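Local atomic coordinates of excinuclease ABC, subunit A. (Deinococcus radiodurans, PDB entry 2VF7), a protein that binds DNA and zinc, hydrolyses ATP as a UvrA-family ABC ATPase, and probably helps to recognise damage in DNA excision repair. Residues F520-M525 and G783-A788; I583-R588 and T753-D758. The protein carries 1 engineered substitution. All blocks are in the same frame, centred on the assembly; numbering follows the deposited sequence. Where two conformers were deposited one is given.

Contact 1: F520-M525 and G783-A788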
loop_
_atom_site.group_PDB
_atom_site.type_symbol
_atom_site.label_atom_id
_atom_site.label_comp_id
_atom_site.label_asym_id
_atom_site.label_seq_id
_atom_site.Cartn_x
_atom_site.Cartn_y
_atom_site.Cartn_z
ATOM N N PHE A 520 41.679 13.652 -28.577
ATOM C CA PHE A 520 40.584 14.617 -28.709
ATOM C C PHE A 520 41.151 15.966 -29.154
ATOM O O PHE A 520 41.996 16.509 -28.468
ATOM C CB PHE A 520 39.839 14.819 -27.379
ATOM C CG PHE A 520 39.308 13.551 -26.748
ATOM C CD1 PHE A 520 40.050 12.876 -25.772
ATOM C CD2 PHE A 520 38.035 13.064 -27.079
ATOM C CE1 PHE A 520 39.554 11.715 -25.160
ATOM C CE2 PHE A 520 37.527 11.910 -26.467
ATOM C CZ PHE A 520 38.291 11.231 -25.514
ATOM N N PRO A 521 40.662 16.520 -30.281
ATOM C CA PRO A 521 41.117 17.824 -30.780
ATOM C C PRO A 521 40.579 18.966 -29.925
ATOM O O PRO A 521 39.510 18.819 -29.335
ATOM C CB PRO A 521 40.493 17.892 -32.176
ATOM C CG PRO A 521 39.252 17.091 -32.053
ATOM C CD PRO A 521 39.613 15.948 -31.143
ATOM N N LEU A 522 41.300 20.088 -29.865
ATOM C CA LEU A 522 40.889 21.226 -29.026
ATOM C C LEU A 522 40.385 22.423 -29.833
ATOM O O LEU A 522 40.679 22.555 -31.018
ATOM C CB LEU A 522 42.003 21.658 -28.052
ATOM C CG LEU A 522 42.771 20.579 -27.273
ATOM C CD1 LEU A 522 44.004 21.161 -26.603
ATOM C CD2 LEU A 522 41.883 19.855 -26.252
ATOM N N GLY A 523 39.594 23.268 -29.164
ATOM C CA GLY A 523 38.976 24.455 -29.757
ATOM C C GLY A 523 37.935 24.104 -30.789
ATOM O O GLY A 523 37.600 24.916 -31.648
ATOM N N VAL A 524 37.431 22.878 -30.683
ATOM C CA VAL A 524 36.579 22.230 -31.686
ATOM C C VAL A 524 35.545 21.384 -30.944
ATOM O O VAL A 524 35.721 21.066 -29.765
ATOM C CB VAL A 524 37.448 21.346 -32.635
ATOM C CG1 VAL A 524 36.620 20.519 -33.553
ATOM C CG2 VAL A 524 38.383 22.223 -33.467
ATOM N N MET A 525 34.455 21.049 -31.627
ATOM C CA MET A 525 33.403 20.211 -31.062
ATOM C C MET A 525 33.421 18.757 -31.613
ATOM O O MET A 525 33.316 18.545 -32.825
ATOM C CB MET A 525 32.047 20.908 -31.244
ATOM C CG MET A 525 30.956 20.026 -31.759
ATOM S SD MET A 525 29.508 20.071 -30.722
ATOM C CE MET A 525 29.272 18.303 -30.442
ATOM N N GLY A 783 36.628 29.803 -27.969
ATOM C CA GLY A 783 37.902 29.108 -27.780
ATOM C C GLY A 783 37.818 27.930 -26.816
ATOM O O GLY A 783 38.803 27.559 -26.170
ATOM N N ASN A 784 36.643 27.335 -26.712
ATOM C CA ASN A 784 36.434 26.262 -25.751
ATOM C C ASN A 784 36.297 24.931 -26.493
ATOM O O ASN A 784 36.151 24.928 -27.706
ATOM C CB ASN A 784 35.230 26.586 -24.864
ATOM C CG ASN A 784 35.393 27.925 -24.109
ATOM O OD1 ASN A 784 34.866 28.959 -24.527
ATOM N ND2 ASN A 784 36.139 27.902 -23.009
ATOM N N THR A 785 36.384 23.805 -25.792
ATOM C CA THR A 785 36.238 22.526 -26.470
ATOM C C THR A 785 35.066 21.728 -25.871
ATOM O O THR A 785 35.029 21.461 -24.667
ATOM C CB THR A 785 37.588 21.725 -26.584
ATOM O OG1 THR A 785 37.579 20.556 -25.756
ATOM C CG2 THR A 785 38.787 22.593 -26.229
ATOM N N VAL A 786 34.082 21.406 -26.705
ATOM C CA VAL A 786 32.996 20.548 -26.254
ATOM C C VAL A 786 33.187 19.126 -26.780
ATOM O O VAL A 786 33.439 18.906 -27.970
ATOM C CB VAL A 786 31.535 21.172 -26.416
ATOM C CG1 VAL A 786 31.518 22.457 -27.251
ATOM C CG2 VAL A 786 30.492 20.133 -26.899
ATOM N N ILE A 787 33.143 18.184 -25.847
ATOM C CA ILE A 787 33.147 16.766 -26.149
ATOM C C ILE A 787 31.819 16.245 -25.643
ATOM O O ILE A 787 31.503 16.369 -24.469
ATOM C CB ILE A 787 34.300 16.028 -25.448
ATOM C CG1 ILE A 787 35.626 16.649 -25.865
ATOM C CG2 ILE A 787 34.241 14.537 -25.791
ATOM C CD1 ILE A 787 36.801 16.198 -25.066
ATOM N N ALA A 788 31.033 15.682 -26.547
ATOM C CA ALA A 788 29.679 15.288 -26.242
ATOM C C ALA A 788 29.514 13.837 -26.622
ATOM O O ALA A 788 29.672 13.495 -27.786
ATOM C CB ALA A 788 28.737 16.128 -27.040
#
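Ile-787 and Phe-520 meet with their side chains crossed at about a right angle, and the isoleucine does so with its last methyl. The CB of Ile-787 leaves its strand away from residues 520-525, but CG1 lies beside the backbone N (chi1 -58°) and CD1 extends anti to CA (chi2 169°). This carries CD1 to 3.9 Å from Phe-520 CD2, on an oblique line to the ring. Farther along, Met-525 meets Val-786 through its sulfur: Met-525 SD lies 3.9 Å from Val-786 CG2. Met-525 CE reaches on to Ala-788 CB at 4.1 Å, and Val-780 of helix 766-781 packs on both Met-525 and Val-786.

The backbone between Phe-520 and Met-525 is the turn that leads from the antiparallel sheet into strand 525-529 of the mixed, mostly parallel core sheet in an ABC-type ATPase domain. That strand runs on into the P-loop; Gly-533 to Ser-537 and the following Thr-538 bind ADP. Gly-523 makes the turn with a positive phi, and its CA offers a CA-H...O contact to Asn-784 O at 3.5 Å. Beside it, Thr-785 CG2 packs on Leu-522 CB at 3.8 Å. The same methyl stands unusually close to the Gly-523 amide and chi1 of Thr-785, 111°, is not staggered, which leaves the rotation of this threonine doubtful. The backbone link is slight: Val-786 N gives Val-524 O a weak hydrogen bond of 3.5 Å, while Met-525 CA approaches Val-786 O at 3.4 Å through another CA-H...O contact.

Contact 2: I583-R588 and T753-D758; sequences ITRLVR and TVYVLD
Parallel strand pairing sets Arg-585 to Arg-588 against Thr-753 to Val-756, joining strand 585-589, the outermost of its sheet on one side within this chain, to strand 753-758 in the core sheet of an ABC-type ATPase domain. The strand axes diverge by only 20°. Backbone hydrogen bonds alternate between the strands: Arg-585 O accepts from Val-754 N, Val-754 O from Val-587 N, and Val-587 O from Val-756 N. The middle one, Val-587 N to Val-754 O at 2.9 Å, is nearly straight at the hydrogen (170°). The hydrophobic sequence of strand 753-758, ending in Asp-758, is consistent with a Walker B motif.

On one face, Val-587 and Tyr-755 lie side by side and point the same way, with Val-587 CG1 3.6 Å from Tyr-755 CD2. The other methyl of this valine, CG2, sits 3.3 Å above the plane of the Arg-585 guanidinium, toward its rim. Glu-744 holds both polar ends: its carboxylate forms a salt bridge with Arg-585 NH2, and its backbone O is hydrogen-bonded to Tyr-755 OH. An alanine in place of Tyr-755 would probably leave a gap beside Val-587 CG1 and the carbonyl of Glu-744 without its hydroxyl partner.

On the other face, Val-754 turns CG1 between its backbone N and carbonyl carbon (chi1 56°), where it meets Ile-583 CG2 at 3.9 Å and Leu-586 CD2 at 4.0 Å. Further along, Val-756 CG2 packs on Arg-588 CB at 3.7 Å.

Helix 536-551, which starts at the P-loop lysine, covers this second face through Leu-548 and Val-545, while Leu-779 of helix 766-781 packs on Tyr-755 and strand 785-789 continues the sheet beyond 753-758.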
loop_
_atom_site.group_PDB
_atom_site.type_symbol
_atom_site.label_atom_id
_atom_site.label_comp_id
_atom_site.label_asym_id
_atom_site.label_seq_id
_atom_site.Cartn_x
_atom_site.Cartn_y
_atom_site.Cartn_z
ATOM N N ILE A 583 44.522 24.035 -21.832
ATOM C CA ILE A 583 43.331 23.704 -21.042
ATOM C C ILE A 583 43.424 24.192 -19.592
ATOM O O ILE A 583 44.323 23.801 -18.838
ATOM C CB ILE A 583 42.999 22.192 -21.070
ATOM C CG1 ILE A 583 42.938 21.682 -22.507
ATOM C CG2 ILE A 583 41.658 21.925 -20.368
ATOM C CD1 ILE A 583 42.642 20.185 -22.629
ATOM N N THR A 584 42.467 25.038 -19.222
ATOM C CA THR A 584 42.451 25.716 -17.933
ATOM C C THR A 584 41.434 25.075 -16.995
ATOM O O THR A 584 41.754 24.720 -15.855
ATOM C CB THR A 584 42.106 27.206 -18.118
ATOM O OG1 THR A 584 43.063 27.808 -19.000
ATOM C CG2 THR A 584 42.114 27.940 -16.779
ATOM N N ARG A 585 40.207 24.939 -17.485
ATOM C CA ARG A 585 39.119 24.379 -16.704
ATOM C C ARG A 585 38.491 23.155 -17.359
ATOM O O ARG A 585 38.466 23.027 -18.584
ATOM C CB ARG A 585 38.029 25.421 -16.498
ATOM C CG ARG A 585 38.372 26.513 -15.530
ATOM C CD ARG A 585 37.100 27.009 -14.862
ATOM N NE ARG A 585 36.048 27.328 -15.830
ATOM C CZ ARG A 585 34.744 27.286 -15.566
ATOM N NH1 ARG A 585 34.310 26.923 -14.364
ATOM N NH2 ARG A 585 33.867 27.593 -16.514
ATOM N N LEU A 586 37.998 22.267 -16.502
ATOM C CA LEU A 586 37.105 21.188 -16.861
ATOM C C LEU A 586 35.727 21.604 -16.366
ATOM O O LEU A 586 35.564 22.020 -15.222
ATOM C CB LEU A 586 37.570 19.897 -16.167
ATOM C CG LEU A 586 36.888 18.518 -16.188
ATOM C CD1 LEU A 586 35.730 18.423 -15.216
ATOM C CD2 LEU A 586 36.478 18.057 -17.581
ATOM N N VAL A 587 34.739 21.517 -17.244
ATOM C CA VAL A 587 33.344 21.688 -16.851
ATOM C C VAL A 587 32.563 20.481 -17.349
ATOM O O VAL A 587 32.508 20.237 -18.547
ATOM C CB VAL A 587 32.743 22.987 -17.430
ATOM C CG1 VAL A 587 31.226 22.963 -17.330
ATOM C CG2 VAL A 587 33.307 24.189 -16.711
ATOM N N ARG A 588 31.983 19.711 -16.436
ATOM C CA ARG A 588 31.165 18.592 -16.857
ATOM C C ARG A 588 29.687 18.917 -16.679
ATOM O O ARG A 588 29.285 19.484 -15.670
ATOM C CB ARG A 588 31.568 17.282 -16.159
ATOM C CG ARG A 588 30.800 16.936 -14.880
ATOM C CD ARG A 588 30.733 15.425 -14.659
ATOM N NE ARG A 588 30.169 14.739 -15.820
ATOM C CZ ARG A 588 29.728 13.482 -15.823
ATOM N NH1 ARG A 588 29.773 12.746 -14.714
ATOM N NH2 ARG A 588 29.235 12.967 -16.949
ATOM N N THR A 753 38.372 26.407 -21.404
ATOM C CA THR A 753 37.583 25.387 -20.718
ATOM C C THR A 753 37.141 24.265 -21.664
ATOM O O THR A 753 36.664 24.519 -22.768
ATOM C CB THR A 753 36.405 25.981 -19.861
ATOM O OG1 THR A 753 35.296 25.072 -19.847
ATOM C CG2 THR A 753 35.932 27.322 -20.380
ATOM N N VAL A 754 37.333 23.026 -21.228
ATOM C CA VAL A 754 36.797 21.866 -21.937
ATOM C C VAL A 754 35.449 21.506 -21.318
ATOM O O VAL A 754 35.351 21.286 -20.100
ATOM C CB VAL A 754 37.795 20.655 -21.924
ATOM C CG1 VAL A 754 38.173 20.265 -20.503
ATOM C CG2 VAL A 754 37.238 19.448 -22.667
ATOM N N TYR A 755 34.402 21.495 -22.147
ATOM C CA TYR A 755 33.070 21.084 -21.700
ATOM C C TYR A 755 32.811 19.654 -22.116
ATOM O O TYR A 755 32.798 19.355 -23.311
ATOM C CB TYR A 755 31.982 21.979 -22.298
ATOM C CG TYR A 755 32.025 23.411 -21.834
ATOM C CD1 TYR A 755 32.881 24.323 -22.437
ATOM C CD2 TYR A 755 31.216 23.856 -20.789
ATOM C CE1 TYR A 755 32.941 25.632 -22.022
ATOM C CE2 TYR A 755 31.267 25.182 -20.362
ATOM C CZ TYR A 755 32.136 26.060 -20.996
ATOM O OH TYR A 755 32.221 27.368 -20.618
ATOM N N VAL A 756 32.596 18.773 -21.140
ATOM C CA VAL A 756 32.179 17.409 -21.449
ATOM C C VAL A 756 30.691 17.173 -21.143
ATOM O O VAL A 756 30.214 17.363 -20.023
ATOM C CB VAL A 756 33.118 16.318 -20.860
ATOM C CG1 VAL A 756 34.594 16.730 -21.001
ATOM C CG2 VAL A 756 32.785 16.033 -19.427
ATOM N N LEU A 757 29.975 16.765 -22.183
ATOM C CA LEU A 757 28.523 16.703 -22.185
ATOM C C LEU A 757 28.024 15.306 -22.604
ATOM O O LEU A 757 28.488 14.726 -23.593
ATOM C CB LEU A 757 27.987 17.757 -23.160
ATOM C CG LEU A 757 27.916 19.275 -22.893
ATOM C CD1 LEU A 757 28.980 19.824 -21.971
ATOM C CD2 LEU A 757 27.930 20.061 -24.212
ATOM N N ASP A 758 27.092 14.757 -21.842
ATOM C CA ASP A 758 26.425 13.509 -22.222
ATOM C C ASP A 758 25.167 13.873 -23.021
ATOM O O ASP A 758 24.564 14.903 -22.774
ATOM C CB ASP A 758 26.102 12.708 -20.950
ATOM C CG ASP A 758 25.325 11.424 -21.221
ATOM O OD1 ASP A 758 24.392 11.139 -20.428
ATOM O OD2 ASP A 758 25.645 10.699 -22.193
#

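How the contacts relate
The two contacts share one mixed sheet, through strands that all run parallel, and in it 753-758 and 785-789 are neighbours joined by probable hydrogen bonds such as Thr-785 O to Tyr-755 N. Contact 1 is the more completely buried, with nearly all its touching residues enclosed, and it lies where the antiparallel sheet passes into the core sheet. Contact 2 is buried along the 753-756 side, while Arg-585, Leu-586 and Arg-588 on the outermost strand are partly exposed. Their chemistry follows: regular backbone bonds carry contact 2, and a charged arginine finds a carboxylate at its margin, whereas contact 1 relies on apolar side chains and CA-H...O contacts. Helix 766-781 packs against both contacts.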